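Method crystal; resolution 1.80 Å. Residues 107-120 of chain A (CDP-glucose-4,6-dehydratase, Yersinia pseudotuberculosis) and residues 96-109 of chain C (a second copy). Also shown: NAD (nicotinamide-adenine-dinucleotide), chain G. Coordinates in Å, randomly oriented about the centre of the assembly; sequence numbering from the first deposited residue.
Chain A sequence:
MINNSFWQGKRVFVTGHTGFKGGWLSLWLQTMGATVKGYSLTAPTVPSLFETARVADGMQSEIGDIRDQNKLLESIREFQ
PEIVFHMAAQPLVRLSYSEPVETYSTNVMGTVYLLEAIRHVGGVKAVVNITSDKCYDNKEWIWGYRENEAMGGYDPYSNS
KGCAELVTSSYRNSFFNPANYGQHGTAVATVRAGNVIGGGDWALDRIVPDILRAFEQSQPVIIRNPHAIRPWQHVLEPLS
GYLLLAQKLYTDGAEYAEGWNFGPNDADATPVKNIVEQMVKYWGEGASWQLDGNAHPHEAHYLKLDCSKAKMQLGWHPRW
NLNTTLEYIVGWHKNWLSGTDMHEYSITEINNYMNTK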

ATOM      1  N   ASN A 107      11.471  -6.712  26.132  1.00 12.75           N
ATOM      2  CA  ASN A 107      10.338  -6.834  25.222  1.00 14.82           C
ATOM      3  C   ASN A 107      10.516  -7.797  24.061  1.00 15.05           C
ATOM      4  O   ASN A 107       9.561  -8.469  23.659  1.00 14.26           O
ATOM      5  N   VAL A 108      11.724  -7.870  23.513  1.00 11.91           N
ATOM      6  CA  VAL A 108      11.964  -8.789  22.410  1.00 13.08           C
ATOM      7  C   VAL A 108      12.428 -10.162  22.906  1.00 13.46           C
ATOM      8  O   VAL A 108      11.732 -11.158  22.691  1.00 12.10           O
ATOM      9  N   MET A 109      13.577 -10.236  23.578  1.00 12.08           N
ATOM     10  CA  MET A 109      14.034 -11.548  24.048  1.00 13.39           C
ATOM     11  C   MET A 109      13.089 -12.170  25.076  1.00 14.95           C
ATOM     12  O   MET A 109      12.935 -13.403  25.117  1.00 11.58           O
ATOM     13  N   GLY A 110      12.451 -11.331  25.892  1.00 10.58           N
ATOM     14  CA  GLY A 110      11.504 -11.833  26.877  1.00 13.26           C
ATOM     15  C   GLY A 110      10.382 -12.580  26.168  1.00 15.12           C
ATOM     16  O   GLY A 110       9.946 -13.652  26.600  1.00 13.16           O
ATOM     17  N   THR A 111       9.905 -12.005  25.068  1.00 12.09           N
ATOM     18  CA  THR A 111       8.850 -12.632  24.280  1.00 14.71           C
ATOM     19  C   THR A 111       9.390 -13.919  23.643  1.00 13.56           C
ATOM     20  O   THR A 111       8.702 -14.944  23.621  1.00 12.90           O
ATOM     21  N   VAL A 112      10.621 -13.870  23.134  1.00 12.07           N
ATOM     22  CA  VAL A 112      11.249 -15.053  22.543  1.00 11.19           C
ATOM     23  C   VAL A 112      11.344 -16.184  23.585  1.00 13.15           C
ATOM     24  O   VAL A 112      10.970 -17.330  23.307  1.00 12.38           O
ATOM     25  N   TYR A 113      11.831 -15.863  24.779  1.00  9.43           N
ATOM     26  CA  TYR A 113      11.963 -16.866  25.841  1.00 15.61           C
ATOM     27  C   TYR A 113      10.612 -17.473  26.239  1.00 13.59           C
ATOM     28  O   TYR A 113      10.515 -18.668  26.526  1.00 16.00           O
ATOM     29  N   LEU A 114       9.573 -16.648  26.263  1.00 12.79           N
ATOM     30  CA  LEU A 114       8.242 -17.127  26.621  1.00 14.73           C
ATOM     31  C   LEU A 114       7.737 -18.121  25.579  1.00 13.91           C
ATOM     32  O   LEU A 114       7.286 -19.220  25.916  1.00 15.78           O
ATOM     33  N   LEU A 115       7.808 -17.730  24.312  1.00 12.99           N
ATOM     34  CA  LEU A 115       7.358 -18.591  23.223  1.00 15.88           C
ATOM     35  C   LEU A 115       8.177 -19.882  23.141  1.00 13.72           C
ATOM     36  O   LEU A 115       7.632 -20.951  22.854  1.00 14.06           O
ATOM     37  N   GLU A 116       9.480 -19.786  23.391  1.00 14.20           N
ATOM     38  CA  GLU A 116      10.349 -20.963  23.368  1.00 14.48           C
ATOM     39  C   GLU A 116       9.936 -21.929  24.485  1.00 16.58           C
ATOM     40  O   GLU A 116       9.886 -23.144  24.285  1.00 15.56           O
ATOM     41  N   ALA A 117       9.634 -21.387  25.661  1.00 15.30           N
ATOM     42  CA  ALA A 117       9.213 -22.216  26.787  1.00 15.15           C
ATOM     43  C   ALA A 117       7.923 -22.952  26.436  1.00 17.58           C
ATOM     44  O   ALA A 117       7.786 -24.153  26.686  1.00 15.56           O
ATOM     45  N   ILE A 118       6.979 -22.220  25.855  1.00 16.55           N
ATOM     46  CA  ILE A 118       5.694 -22.787  25.464  1.00 16.61           C
ATOM     47  C   ILE A 118       5.892 -23.888  24.436  1.00 17.95           C
ATOM     48  O   ILE A 118       5.246 -24.939  24.496  1.00 16.95           O
ATOM     49  N   ARG A 119       6.798 -23.640  23.497  1.00 16.78           N
ATOM     50  CA  ARG A 119       7.113 -24.589  22.441  1.00 20.72           C
ATOM     51  C   ARG A 119       7.579 -25.932  23.012  1.00 21.38           C
ATOM     52  O   ARG A 119       7.135 -26.996  22.575  1.00 21.16           O
ATOM     53  N   HIS A 120       8.463 -25.879  24.001  1.00 21.48           N
ATOM     54  CA  HIS A 120       8.998 -27.099  24.595  1.00 26.67           C
ATOM     55  C   HIS A 120       8.135 -27.775  25.657  1.00 24.33           C
ATOM     56  O   HIS A 120       8.076 -29.006  25.719  1.00 22.10           O
TER
ATOM     57  N   SER C  96      18.122 -21.904  12.024  1.00 18.90           N
ATOM     58  CA  SER C  96      17.221 -21.051  12.800  1.00 20.49           C
ATOM     59  C   SER C  96      15.976 -21.807  13.259  1.00 20.36           C
ATOM     60  O   SER C  96      15.336 -21.424  14.239  1.00 18.96           O
ATOM     61  N   TYR C  97      15.630 -22.881  12.554  1.00 19.61           N
ATOM     62  CA  TYR C  97      14.472 -23.678  12.940  1.00 21.66           C
ATOM     63  C   TYR C  97      14.775 -24.533  14.162  1.00 20.32           C
ATOM     64  O   TYR C  97      13.884 -24.808  14.966  1.00 21.49           O
ATOM     65  N   SER C  98      16.027 -24.954  14.312  1.00 22.59           N
ATOM     66  CA  SER C  98      16.391 -25.778  15.459  1.00 24.76           C
ATOM     67  C   SER C  98      16.957 -24.945  16.605  1.00 19.98           C
ATOM     68  O   SER C  98      16.953 -25.382  17.750  1.00 19.93           O
ATOM     69  N   GLU C  99      17.436 -23.745  16.292  1.00 19.85           N
ATOM     70  CA  GLU C  99      17.999 -22.850  17.299  1.00 20.43           C
ATOM     71  C   GLU C  99      17.436 -21.443  17.117  1.00 19.16           C
ATOM     72  O   GLU C  99      18.171 -20.494  16.856  1.00 20.88           O
ATOM     73  N   PRO C 100      16.116 -21.288  17.263  1.00 17.62           N
ATOM     74  CA  PRO C 100      15.518 -19.963  17.095  1.00 15.97           C
ATOM     75  C   PRO C 100      16.028 -18.905  18.089  1.00 15.73           C
ATOM     76  O   PRO C 100      16.336 -17.775  17.708  1.00 14.49           O
ATOM     77  N   VAL C 101      16.139 -19.278  19.357  1.00 14.54           N
ATOM     78  CA  VAL C 101      16.586 -18.346  20.381  1.00 15.93           C
ATOM     79  C   VAL C 101      17.976 -17.779  20.071  1.00 16.89           C
ATOM     80  O   VAL C 101      18.184 -16.562  20.123  1.00 15.49           O
ATOM     81  N   GLU C 102      18.920 -18.655  19.739  1.00 16.76           N
ATOM     82  CA  GLU C 102      20.273 -18.218  19.412  1.00 19.72           C
ATOM     83  C   GLU C 102      20.261 -17.304  18.181  1.00 17.34           C
ATOM     84  O   GLU C 102      21.063 -16.372  18.082  1.00 17.61           O
ATOM     85  N   THR C 103      19.358 -17.576  17.245  1.00 14.58           N
ATOM     86  CA  THR C 103      19.267 -16.768  16.029  1.00 16.39           C
ATOM     87  C   THR C 103      18.846 -15.352  16.386  1.00 16.44           C
ATOM     88  O   THR C 103      19.450 -14.376  15.923  1.00 14.95           O
ATOM     89  N   TYR C 104      17.811 -15.241  17.211  1.00 14.40           N
ATOM     90  CA  TYR C 104      17.329 -13.935  17.625  1.00 14.10           C
ATOM     91  C   TYR C 104      18.340 -13.205  18.503  1.00 15.07           C
ATOM     92  O   TYR C 104      18.560 -12.008  18.331  1.00 15.03           O
ATOM     93  N   SER C 105      18.953 -13.913  19.446  1.00 14.30           N
ATOM     94  CA  SER C 105      19.935 -13.271  20.317  1.00 16.42           C
ATOM     95  C   SER C 105      21.100 -12.740  19.482  1.00 15.08           C
ATOM     96  O   SER C 105      21.532 -11.598  19.660  1.00 13.91           O
ATOM     97  N   THR C 106      21.586 -13.558  18.552  1.00 14.15           N
ATOM     98  CA  THR C 106      22.711 -13.150  17.711  1.00 15.96           C
ATOM     99  C   THR C 106      22.360 -12.042  16.720  1.00 15.77           C
ATOM    100  O   THR C 106      23.047 -11.022  16.651  1.00 16.38           O
ATOM    101  N   ASN C 107      21.282 -12.223  15.969  1.00 14.77           N
ATOM    102  CA  ASN C 107      20.910 -11.247  14.954  1.00 16.08           C
ATOM    103  C   ASN C 107      20.230  -9.980  15.449  1.00 14.73           C
ATOM    104  O   ASN C 107      20.461  -8.908  14.905  1.00 17.38           O
ATOM    105  N   VAL C 108      19.402 -10.096  16.479  1.00 14.84           N
ATOM    106  CA  VAL C 108      18.729  -8.926  17.016  1.00 15.81           C
ATOM    107  C   VAL C 108      19.536  -8.272  18.139  1.00 17.24           C
ATOM    108  O   VAL C 108      19.952  -7.123  18.005  1.00 12.32           O
ATOM    109  N   MET C 109      19.776  -8.984  19.239  1.00 13.92           N
ATOM    110  CA  MET C 109      20.537  -8.374  20.325  1.00 16.11           C
ATOM    111  C   MET C 109      21.973  -8.039  19.916  1.00 16.51           C
ATOM    112  O   MET C 109      22.531  -7.039  20.379  1.00 15.53           O
TER

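Two copies of one helix meet almost exactly antiparallel (174°, axes 10.3 Å apart), and the same residues face each other: A:Met109 CG lies 3.4 Å from C:Met109 CG, and A:Val108 CG1 lies 4.3 Å from C:Val108 CG1. Both methionines are m, m, m and both valines t. No direct hydrogen bond crosses; the centre of the contact is interlocking apolar side chains, with a water-mediated polar link beside it. A:Met109 leaves its helix sideways, but its end turns in among C:Met109, C:Ser105, C:Val101 and C:Tyr104, with CE 4.0 Å from C:Ser105 CB. C:Val101 (t) returns the fit, sitting among A:Met109, A:Val112, A:Tyr113 and A:Glu116; its CG1 meets the ring edge of A:Tyr113 (m) at CE2, 3.6 Å away, and its CG2 lies 3.5 Å from A:Glu116 CG. A:Val112 (t) points toward the partner and sets CG2 over one face of the C:Tyr104 ring, 4.0 Å from CG. Farther along, A:Glu116 (t, p) is held by a salt bridge, OE2 to A:Arg119 NH2 at 2.7 Å, and accepts from A:His120 NE2 at OE2 (2.6 Å). A:Arg119 NH2 also approaches C:Pro100 CG (3.6 Å). One water links the copies, accepting from C:Val101 N (3.1 Å) and donating to C:Glu102 OE1 (2.9 Å) and, weakly, to A:Glu116 OE2 (3.3 Å). NAD lies outside this packing, its N7A 3.6 Å from C:Thr106 CG2.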

ATOM      1  CB  ASN A 107       9.940  -5.448  24.715  1.00 14.08           C
ATOM      2  CG  ASN A 107       9.542  -4.520  25.849  1.00 14.79           C
ATOM      3  OD1 ASN A 107       9.465  -4.938  27.008  1.00 12.91           O
ATOM      4  ND2 ASN A 107       9.288  -3.258  25.522  1.00 14.30           N
ATOM      5  CB  VAL A 108      12.991  -8.226  21.411  1.00 13.27           C
ATOM      6  CG1 VAL A 108      13.182  -9.202  20.259  1.00 12.36           C
ATOM      7  CG2 VAL A 108      12.506  -6.885  20.876  1.00 14.01           C
ATOM      8  CB  MET A 109      15.461 -11.473  24.606  1.00 12.40           C
ATOM      9  CG  MET A 109      16.520 -11.120  23.550  1.00 13.31           C
ATOM     10  SD  MET A 109      16.435 -12.115  22.014  1.00 16.05           S
ATOM     11  CE  MET A 109      16.735 -13.780  22.684  1.00 17.84           C
ATOM     12  CB  THR A 111       8.342 -11.666  23.194  1.00 14.73           C
ATOM     13  OG1 THR A 111       7.782 -10.503  23.819  1.00 14.38           O
ATOM     14  CG2 THR A 111       7.285 -12.331  22.328  1.00 15.17           C
ATOM     15  CB  VAL A 112      12.678 -14.734  22.021  1.00 11.87           C
ATOM     16  CG1 VAL A 112      13.411 -16.024  21.668  1.00 12.46           C
ATOM     17  CG2 VAL A 112      12.591 -13.835  20.781  1.00 12.06           C
ATOM     18  CB  TYR A 113      12.625 -16.247  27.072  1.00 13.74           C
ATOM     19  CG  TYR A 113      14.054 -15.791  26.849  1.00 13.94           C
ATOM     20  CD1 TYR A 113      14.591 -14.750  27.607  1.00 15.25           C
ATOM     21  CD2 TYR A 113      14.869 -16.391  25.882  1.00 16.12           C
ATOM     22  CE1 TYR A 113      15.889 -14.310  27.415  1.00 15.51           C
ATOM     23  CE2 TYR A 113      16.193 -15.958  25.680  1.00 15.26           C
ATOM     24  CZ  TYR A 113      16.688 -14.913  26.455  1.00 17.72           C
ATOM     25  OH  TYR A 113      17.974 -14.455  26.282  1.00 17.80           O
ATOM     26  CB  LEU A 114       7.259 -15.958  26.708  1.00 14.25           C
ATOM     27  CG  LEU A 114       5.836 -16.415  27.044  1.00 17.19           C
ATOM     28  CD1 LEU A 114       5.535 -16.089  28.490  1.00 18.74           C
ATOM     29  CD2 LEU A 114       4.833 -15.740  26.122  1.00 18.16           C
ATOM     30  CB  LEU A 115       7.418 -17.823  21.898  1.00 16.03           C
ATOM     31  CG  LEU A 115       6.442 -16.639  21.825  1.00 17.09           C
ATOM     32  CD1 LEU A 115       6.679 -15.835  20.561  1.00 19.78           C
ATOM     33  CD2 LEU A 115       5.009 -17.161  21.876  1.00 19.02           C
ATOM     34  CB  GLU A 116      11.809 -20.546  23.566  1.00 14.16           C
ATOM     35  CG  GLU A 116      12.820 -21.685  23.443  1.00 18.14           C
ATOM     36  CD  GLU A 116      12.930 -22.249  22.031  1.00 19.42           C
ATOM     37  OE1 GLU A 116      12.310 -21.703  21.085  1.00 17.29           O
ATOM     38  OE2 GLU A 116      13.655 -23.250  21.866  1.00 21.59           O
ATOM     39  CB  ALA A 117       9.001 -21.351  28.033  1.00 15.53           C
ATOM     40  CB  ILE A 118       4.773 -21.683  24.893  1.00 16.56           C
ATOM     41  CG1 ILE A 118       4.414 -20.699  26.017  1.00 16.01           C
ATOM     42  CG2 ILE A 118       3.523 -22.310  24.271  1.00 18.11           C
ATOM     43  CD1 ILE A 118       3.608 -19.483  25.582  1.00 17.98           C
ATOM     44  CB  ARG A 119       8.208 -23.991  21.546  1.00 21.15           C
ATOM     45  CG  ARG A 119       8.607 -24.834  20.354  1.00 23.86           C
ATOM     46  CD  ARG A 119       9.415 -24.008  19.358  1.00 23.08           C
ATOM     47  NE  ARG A 119      10.839 -23.907  19.667  1.00 22.08           N
ATOM     48  CZ  ARG A 119      11.753 -24.790  19.274  1.00 23.38           C
ATOM     49  NH1 ARG A 119      11.391 -25.847  18.560  1.00 22.18           N
ATOM     50  NH2 ARG A 119      13.032 -24.603  19.569  1.00 24.04           N
ATOM     51  CB  HIS A 120      10.397 -26.824  25.148  1.00 30.67           C
ATOM     52  CG  HIS A 120      11.393 -26.471  24.088  1.00 36.70           C
ATOM     53  ND1 HIS A 120      11.651 -27.292  23.011  1.00 39.45           N
ATOM     54  CD2 HIS A 120      12.171 -25.376  23.920  1.00 39.11           C
ATOM     55  CE1 HIS A 120      12.543 -26.717  22.224  1.00 40.16           C
ATOM     56  NE2 HIS A 120      12.875 -25.553  22.753  1.00 40.23           N
TER
ATOM     57  CB  SER C  96      16.808 -19.810  11.996  1.00 21.13           C
ATOM     58  OG  SER C  96      15.859 -20.114  10.985  1.00 17.95           O
ATOM     59  CB  TYR C  97      14.011 -24.580  11.788  1.00 22.70           C
ATOM     60  CG  TYR C  97      13.156 -23.861  10.773  1.00 23.51           C
ATOM     61  CD1 TYR C  97      13.628 -23.597   9.489  1.00 23.77           C
ATOM     62  CD2 TYR C  97      11.868 -23.442  11.101  1.00 24.18           C
ATOM     63  CE1 TYR C  97      12.832 -22.930   8.554  1.00 23.88           C
ATOM     64  CE2 TYR C  97      11.071 -22.785  10.182  1.00 24.23           C
ATOM     65  CZ  TYR C  97      11.553 -22.534   8.912  1.00 23.39           C
ATOM     66  OH  TYR C  97      10.737 -21.915   8.000  1.00 25.21           O
ATOM     67  CB  SER C  98      17.402 -26.853  15.050  1.00 26.93           C
ATOM     68  OG  SER C  98      18.590 -26.275  14.553  1.00 34.33           O
ATOM     69  CB  GLU C  99      19.520 -22.809  17.172  1.00 25.82           C
ATOM     70  CG  GLU C  99      20.211 -24.113  17.523  1.00 35.09           C
ATOM     71  CD  GLU C  99      21.706 -24.051  17.269  1.00 40.73           C
ATOM     72  OE1 GLU C  99      22.332 -23.034  17.643  1.00 41.38           O
ATOM     73  OE2 GLU C  99      22.257 -25.018  16.702  1.00 43.87           O
ATOM     74  CB  PRO C 100      14.018 -20.248  17.237  1.00 17.17           C
ATOM     75  CG  PRO C 100      13.983 -21.433  18.177  1.00 17.56           C
ATOM     76  CD  PRO C 100      15.099 -22.291  17.626  1.00 16.18           C
ATOM     77  CB  VAL C 101      16.579 -19.026  21.772  1.00 16.54           C
ATOM     78  CG1 VAL C 101      17.005 -18.031  22.849  1.00 18.01           C
ATOM     79  CG2 VAL C 101      15.179 -19.571  22.073  1.00 13.75           C
ATOM     80  CB  GLU C 102      21.176 -19.427  19.135  1.00 25.58           C
ATOM     81  CG  GLU C 102      21.401 -20.347  20.335  1.00 34.97           C
ATOM     82  CD  GLU C 102      20.111 -20.955  20.875  1.00 41.27           C
ATOM     83  OE1 GLU C 102      19.296 -21.464  20.070  1.00 40.27           O
ATOM     84  OE2 GLU C 102      19.921 -20.930  22.112  1.00 44.28           O
ATOM     85  CB  THR C 103      18.248 -17.353  15.029  1.00 16.82           C
ATOM     86  OG1 THR C 103      18.694 -18.638  14.587  1.00 17.08           O
ATOM     87  CG2 THR C 103      18.101 -16.436  13.821  1.00 17.09           C
ATOM     88  CB  TYR C 104      15.991 -14.049  18.364  1.00 14.79           C
ATOM     89  CG  TYR C 104      14.793 -14.159  17.436  1.00 12.33           C
ATOM     90  CD1 TYR C 104      14.095 -15.361  17.300  1.00 13.59           C
ATOM     91  CD2 TYR C 104      14.360 -13.058  16.696  1.00 11.68           C
ATOM     92  CE1 TYR C 104      12.991 -15.463  16.448  1.00 11.80           C
ATOM     93  CE2 TYR C 104      13.259 -13.144  15.837  1.00 13.24           C
ATOM     94  CZ  TYR C 104      12.578 -14.351  15.719  1.00 14.13           C
ATOM     95  OH  TYR C 104      11.488 -14.443  14.879  1.00 14.28           O
ATOM     96  CB  SER C 105      20.451 -14.259  21.374  1.00 15.82           C
ATOM     97  OG  SER C 105      21.058 -15.384  20.766  1.00 19.98           O
ATOM     98  CB  THR C 106      23.281 -14.340  16.905  1.00 16.62           C
ATOM     99  OG1 THR C 106      23.735 -15.362  17.802  1.00 16.92           O
ATOM    100  CG2 THR C 106      24.451 -13.889  16.036  1.00 16.86           C
ATOM    101  CB  ASN C 107      20.063 -11.925  13.881  1.00 15.12           C
ATOM    102  CG  ASN C 107      20.812 -13.045  13.192  1.00 15.73           C
ATOM    103  OD1 ASN C 107      21.999 -13.257  13.453  1.00 16.54           O
ATOM    104  ND2 ASN C 107      20.129 -13.773  12.318  1.00 16.01           N
ATOM    105  CB  VAL C 108      17.312  -9.270  17.521  1.00 14.67           C
ATOM    106  CG1 VAL C 108      16.625  -8.015  18.039  1.00 15.33           C
ATOM    107  CG2 VAL C 108      16.497  -9.871  16.386  1.00 17.41           C
ATOM    108  CB  MET C 109      20.527  -9.258  21.575  1.00 14.35           C
ATOM    109  CG  MET C 109      19.137  -9.395  22.219  1.00 13.72           C
ATOM    110  SD  MET C 109      18.249  -7.817  22.479  1.00 16.53           S
ATOM    111  CE  MET C 109      19.343  -6.983  23.618  1.00 18.35           C
TER
HETATM  112  PA  NAD G 360      29.287 -16.813   7.192  1.00 19.30           P
HETATM  113  O1A NAD G 360      28.686 -17.862   8.044  1.00 17.42           O
HETATM  114  O2A NAD G 360      30.396 -17.224   6.291  1.00 16.65           O
HETATM  115  O5B NAD G 360      29.814 -15.588   8.091  1.00 17.95           O
HETATM  116  C5B NAD G 360      29.121 -15.278   9.325  1.00 20.21           C
HETATM  117  C4B NAD G 360      30.042 -14.536  10.296  1.00 18.90           C
HETATM  118  O4B NAD G 360      29.190 -14.344  11.448  1.00 19.17           O
HETATM  119  C3B NAD G 360      31.210 -15.385  10.775  1.00 17.88           C
HETATM  120  O3B NAD G 360      32.398 -14.579  10.648  1.00 15.33           O
HETATM  121  C2B NAD G 360      30.820 -15.713  12.204  1.00 17.82           C
HETATM  122  O2B NAD G 360      31.960 -15.981  13.067  1.00 18.41           O
HETATM  123  C1B NAD G 360      30.001 -14.506  12.580  1.00 18.30           C
HETATM  124  N9A NAD G 360      29.153 -14.744  13.737  1.00 19.67           N
HETATM  125  C8A NAD G 360      28.032 -15.529  13.811  1.00 19.70           C
HETATM  126  N7A NAD G 360      27.480 -15.553  15.022  1.00 19.19           N
HETATM  127  C5A NAD G 360      28.299 -14.734  15.775  1.00 20.48           C
HETATM  128  C6A NAD G 360      28.251 -14.357  17.135  1.00 19.75           C
HETATM  129  N6A NAD G 360      27.352 -14.737  18.019  1.00 21.75           N
HETATM  130  N1A NAD G 360      29.231 -13.514  17.592  1.00 21.22           N
HETATM  131  C2A NAD G 360      30.186 -13.100  16.697  1.00 19.89           C
HETATM  132  N3A NAD G 360      30.330 -13.384  15.420  1.00 20.28           N
HETATM  133  C4A NAD G 360      29.340 -14.221  15.005  1.00 19.51           C
HETATM  134  O3  NAD G 360      28.143 -16.138   6.373  1.00 18.33           O
HETATM  135  PN  NAD G 360      28.183 -14.951   5.247  1.00 24.80           P
HETATM  136  O1N NAD G 360      27.696 -15.596   4.024  1.00 20.03           O
HETATM  137  O2N NAD G 360      29.579 -14.458   5.140  1.00 20.63           O
HETATM  138  O5D NAD G 360      27.113 -13.919   5.789  1.00 22.27           O
HETATM  139  C5D NAD G 360      27.583 -12.610   6.128  1.00 19.96           C
HETATM  140  C4D NAD G 360      26.420 -11.734   6.547  1.00 20.25           C
HETATM  141  O4D NAD G 360      25.605 -11.590   5.336  1.00 18.53           O
HETATM  142  C3D NAD G 360      25.444 -12.256   7.601  1.00 19.84           C
HETATM  143  O3D NAD G 360      24.892 -11.123   8.302  1.00 18.57           O
HETATM  144  C2D NAD G 360      24.386 -12.943   6.748  1.00 18.41           C
HETATM  145  O2D NAD G 360      23.157 -13.078   7.481  1.00 14.64           O
HETATM  146  C1D NAD G 360      24.276 -11.978   5.598  1.00 20.09           C
HETATM  147  N1N NAD G 360      23.672 -12.589   4.420  1.00 19.94           N
HETATM  148  C2N NAD G 360      24.370 -13.477   3.582  1.00 19.79           C
HETATM  149  C3N NAD G 360      23.744 -14.015   2.334  1.00 21.71           C
HETATM  150  C7N NAD G 360      24.564 -14.895   1.483  1.00 22.33           C
HETATM  151  O7N NAD G 360      24.035 -15.312   0.440  1.00 21.74           O
HETATM  152  N7N NAD G 360      25.830 -15.253   1.781  1.00 21.40           N
HETATM  153  C4N NAD G 360      22.288 -13.708   2.064  1.00 21.57           C
HETATM  154  C5N NAD G 360      21.691 -12.775   3.068  1.00 21.82           C
HETATM  155  C6N NAD G 360      22.313 -12.273   4.114  1.00 20.82           C
HETATM  156  O   HOH W   1      16.526 -22.131  20.558  1.00 20.72           O